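Local coordinates for acyl-coa oxidase (Arabidopsis thaliana, PDB 1W07), which catalyses the FAD-dependent, oxygen-consuming desaturation of long- and medium-chain acyl-CoAs to 2-trans-enoyl-CoAs in peroxisomal fatty-acid beta-oxidation, releasing hydrogen peroxide, at residues V146-L155 / A190-I201. The protein carries 1 engineered substitution. Sequence-based numbering, arbitrary orientation.
Engineered in segment 146-155: Leu-155 (natural residue Phe).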
loop_
_atom_site.group_PDB
_atom_site.type_symbol
_atom_site.label_atom_id
_atom_site.label_comp_id
_atom_site.label_asym_id
_atom_site.label_seq_id
_atom_site.Cartn_x
_atom_site.Cartn_y
_atom_site.Cartn_z
ATOM N N VAL B 146 7.793 21.819 13.223
ATOM C CA VAL B 146 7.900 21.981 14.664
ATOM C C VAL B 146 7.960 23.441 15.093
ATOM O O VAL B 146 7.434 23.802 16.145
ATOM C CB VAL B 146 9.150 21.233 15.222
ATOM C CG1 VAL B 146 9.140 21.269 16.757
ATOM C CG2 VAL B 146 9.151 19.798 14.743
ATOM N N GLN B 147 8.594 24.286 14.286
ATOM C CA GLN B 147 8.707 25.699 14.640
ATOM C C GLN B 147 7.358 26.399 14.646
ATOM O O GLN B 147 7.247 27.540 15.100
ATOM C CB GLN B 147 9.666 26.410 13.687
ATOM C CG GLN B 147 11.094 25.874 13.763
ATOM C CD GLN B 147 11.663 25.941 15.172
ATOM O OE1 GLN B 147 11.744 27.015 15.765
ATOM N NE2 GLN B 147 12.057 24.790 15.713
ATOM N N GLY B 148 6.328 25.707 14.162
ATOM C CA GLY B 148 4.989 26.278 14.135
ATOM C C GLY B 148 4.117 25.871 15.315
ATOM O O GLY B 148 2.955 26.267 15.366
ATOM N N LEU B 149 4.656 25.089 16.253
ATOM C CA LEU B 149 3.884 24.667 17.429
ATOM C C LEU B 149 3.235 25.884 18.077
ATOM O O LEU B 149 3.861 26.947 18.147
ATOM C CB LEU B 149 4.778 23.968 18.460
ATOM C CG LEU B 149 5.423 22.659 18.003
ATOM C CD1 LEU B 149 6.181 22.031 19.169
ATOM C CD2 LEU B 149 4.343 21.716 17.467
ATOM N N GLU B 150 1.996 25.714 18.548
ATOM C CA GLU B 150 1.213 26.783 19.173
ATOM C C GLU B 150 1.205 26.737 20.700
ATOM O O GLU B 150 0.940 27.747 21.350
ATOM C CB GLU B 150 -0.244 26.734 18.686
ATOM C CG GLU B 150 -0.409 26.801 17.179
ATOM C CD GLU B 150 -1.858 26.756 16.743
ATOM O OE1 GLU B 150 -2.620 27.688 17.091
ATOM O OE2 GLU B 150 -2.244 25.787 16.054
ATOM N N THR B 151 1.470 25.572 21.279
ATOM C CA THR B 151 1.470 25.472 22.735
ATOM C C THR B 151 2.489 26.463 23.302
ATOM O O THR B 151 3.591 26.611 22.773
ATOM C CB THR B 151 1.796 24.030 23.195
ATOM O OG1 THR B 151 0.806 23.142 22.662
ATOM C CG2 THR B 151 1.779 23.931 24.739
ATOM N N THR B 152 2.113 27.160 24.365
ATOM C CA THR B 152 3.013 28.134 24.957
ATOM C C THR B 152 3.450 27.780 26.365
ATOM O O THR B 152 2.744 27.080 27.085
ATOM C CB THR B 152 2.368 29.537 24.990
ATOM O OG1 THR B 152 1.144 29.478 25.721
ATOM C CG2 THR B 152 2.071 30.015 23.601
ATOM N N ALA B 153 4.631 28.272 26.736
ATOM C CA ALA B 153 5.191 28.077 28.064
ATOM C C ALA B 153 5.689 29.455 28.521
ATOM O O ALA B 153 6.796 29.878 28.167
ATOM C CB ALA B 153 6.338 27.068 28.013
ATOM N N THR B 154 4.865 30.162 29.291
ATOM C CA THR B 154 5.214 31.503 29.763
ATOM C C THR B 154 5.638 31.500 31.227
ATOM O O THR B 154 4.913 31.006 32.096
ATOM C CB THR B 154 4.024 32.473 29.592
ATOM O OG1 THR B 154 3.416 32.251 28.313
ATOM C CG2 THR B 154 4.498 33.934 29.678
ATOM N N LEU B 155 6.813 32.053 31.505
ATOM C CA LEU B 155 7.320 32.088 32.873
ATOM C C LEU B 155 6.560 33.069 33.754
ATOM O O LEU B 155 6.132 34.125 33.294
ATOM C CB LEU B 155 8.803 32.461 32.883
ATOM C CG LEU B 155 9.442 32.554 34.281
ATOM C CD1 LEU B 155 9.407 31.185 34.958
ATOM C CD2 LEU B 155 10.872 33.059 34.158
ATOM N N ALA B 190 6.925 23.541 23.629
ATOM C CA ALA B 190 6.121 24.739 23.439
ATOM C C ALA B 190 7.021 25.941 23.235
ATOM O O ALA B 190 8.230 25.876 23.466
ATOM C CB ALA B 190 5.226 24.967 24.665
ATOM N N ARG B 191 6.417 27.039 22.802
ATOM C CA ARG B 191 7.141 28.278 22.573
ATOM C C ARG B 191 7.533 28.854 23.928
ATOM O O ARG B 191 6.675 29.103 24.779
ATOM C CB ARG B 191 6.247 29.268 21.824
ATOM C CG ARG B 191 5.484 28.649 20.656
ATOM C CD ARG B 191 4.970 29.717 19.699
ATOM N NE ARG B 191 6.066 30.290 18.927
ATOM C CZ ARG B 191 6.567 29.752 17.820
ATOM N NH1 ARG B 191 6.060 28.627 17.326
ATOM N NH2 ARG B 191 7.604 30.324 17.220
ATOM N N LEU B 192 8.826 29.060 24.134
ATOM C CA LEU B 192 9.311 29.612 25.396
ATOM C C LEU B 192 9.022 31.118 25.431
ATOM O O LEU B 192 9.543 31.883 24.619
ATOM C CB LEU B 192 10.814 29.358 25.530
ATOM C CG LEU B 192 11.431 29.388 26.930
ATOM C CD1 LEU B 192 12.921 29.124 26.817
ATOM C CD2 LEU B 192 11.186 30.727 27.595
ATOM N N ILE B 193 8.187 31.533 26.372
ATOM C CA ILE B 193 7.838 32.937 26.502
ATOM C C ILE B 193 8.308 33.492 27.846
ATOM O O ILE B 193 7.965 32.961 28.907
ATOM C CB ILE B 193 6.316 33.145 26.372
ATOM C CG1 ILE B 193 5.809 32.567 25.047
ATOM C CG2 ILE B 193 5.996 34.617 26.414
ATOM C CD1 ILE B 193 4.299 32.708 24.860
ATOM N N THR B 194 9.111 34.550 27.788
ATOM C CA THR B 194 9.632 35.201 28.986
ATOM C C THR B 194 10.064 36.619 28.626
ATOM O O THR B 194 10.568 36.869 27.526
ATOM C CB THR B 194 10.836 34.430 29.576
ATOM O OG1 THR B 194 11.223 35.029 30.817
ATOM C CG2 THR B 194 12.016 34.459 28.624
ATOM N N ASN B 195 9.860 37.548 29.553
ATOM C CA ASN B 195 10.214 38.946 29.316
ATOM C C ASN B 195 9.503 39.487 28.075
ATOM O O ASN B 195 10.065 40.282 27.323
ATOM C CB ASN B 195 11.732 39.090 29.160
ATOM C CG ASN B 195 12.438 39.288 30.491
ATOM O OD1 ASN B 195 12.092 38.659 31.492
ATOM N ND2 ASN B 195 13.443 40.155 30.503
ATOM N N GLY B 196 8.266 39.045 27.869
ATOM C CA GLY B 196 7.489 39.501 26.730
ATOM C C GLY B 196 8.074 39.137 25.380
ATOM O O GLY B 196 7.808 39.804 24.380
ATOM N N LYS B 197 8.863 38.072 25.335
ATOM C CA LYS B 197 9.467 37.660 24.078
ATOM C C LYS B 197 9.339 36.162 23.841
ATOM O O LYS B 197 9.403 35.373 24.781
ATOM C CB LYS B 197 10.946 38.051 24.054
ATOM C CG LYS B 197 11.646 37.704 22.748
ATOM C CD LYS B 197 13.081 38.215 22.717
ATOM C CE LYS B 197 13.701 38.016 21.340
ATOM N NZ LYS B 197 12.935 38.751 20.295
ATOM N N ASP B 198 9.156 35.788 22.577
ATOM C CA ASP B 198 9.041 34.389 22.162
ATOM C C ASP B 198 10.445 33.907 21.780
ATOM O O ASP B 198 11.021 34.388 20.805
ATOM C CB ASP B 198 8.118 34.284 20.941
ATOM C CG ASP B 198 7.780 32.845 20.574
ATOM O OD1 ASP B 198 8.676 31.976 20.642
ATOM O OD2 ASP B 198 6.615 32.590 20.202
ATOM N N TYR B 199 10.993 32.960 22.534
ATOM C CA TYR B 199 12.334 32.451 22.252
ATOM C C TYR B 199 12.379 31.117 21.510
ATOM O O TYR B 199 13.422 30.462 21.456
ATOM C CB TYR B 199 13.137 32.330 23.552
ATOM C CG TYR B 199 13.566 33.659 24.126
ATOM C CD1 TYR B 199 12.726 34.385 24.973
ATOM C CD2 TYR B 199 14.806 34.205 23.804
ATOM C CE1 TYR B 199 13.119 35.625 25.488
ATOM C CE2 TYR B 199 15.206 35.440 24.307
ATOM C CZ TYR B 199 14.361 36.143 25.147
ATOM O OH TYR B 199 14.760 37.361 25.650
ATOM N N GLY B 200 11.255 30.706 20.939
ATOM C CA GLY B 200 11.241 29.455 20.204
ATOM C C GLY B 200 10.814 28.224 20.982
ATOM O O GLY B 200 10.489 28.285 22.171
ATOM N N ILE B 201 10.838 27.090 20.293
ATOM C CA ILE B 201 10.429 25.814 20.859
ATOM C C ILE B 201 11.445 25.218 21.826
ATOM O O ILE B 201 12.619 25.069 21.496
ATOM C CB ILE B 201 10.175 24.777 19.734
ATOM C CG1 ILE B 201 9.253 25.379 18.666
ATOM C CG2 ILE B 201 9.599 23.502 20.328
ATOM C CD1 ILE B 201 7.899 25.783 19.167
#
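Arg-191 shows how one guanidinium can pin a 3-10 turn and the loop after it to a sheet: its NH1 donates to two backbone carbonyls, Gln-147 O at 2.7 Å and Leu-149 O at 2.9 Å. Both oxygens lie in the guanidinium plane, but NH1 sits above the carbonyl plane of Gln-147 and within that of Leu-149. A bend at chi3 (73°) turns its edge so that NH1 faces these carbonyls while NE meets the syn lone pair of Asp-198 OD2, on the neighbouring strand, at 2.7 Å; this salt bridge and the two NH1 bonds together hold the group's orientation. Asp-198 OD1 in turn accepts from Gly-200 N, closing an Asx turn. A leucine in place of Arg-191 would probably leave the Gln-147 and Leu-149 carbonyls without their donor and Asp-198 OD2 without its charged mate, and let the loop shift.

The strands pair in parallel through four backbone bonds, starting just before strand 152-155 with Arg-191 N to Thr-151 O and ending at the engineered Leu-155, whose N donates to Ile-193 O. On the Arg-191 face, Ile-193 CD1 reaches back to Thr-152 CG2 (3.7 Å), while its CG2 meets the methyl of Thr-154. The other face brings Ala-153 CB against Ala-190 CB. Ile-201 CD1 packs on Leu-149 CB (3.7 Å), the two side chains crossing nearly at right angles.

Val-146 touches the FAD-binding Gln-137. Arg-191 and Ile-201, on the two strands of a type I' hairpin, thus join 146-149 to the middle beta domain characteristic of the acyl-CoA dehydrogenase and oxidase fold.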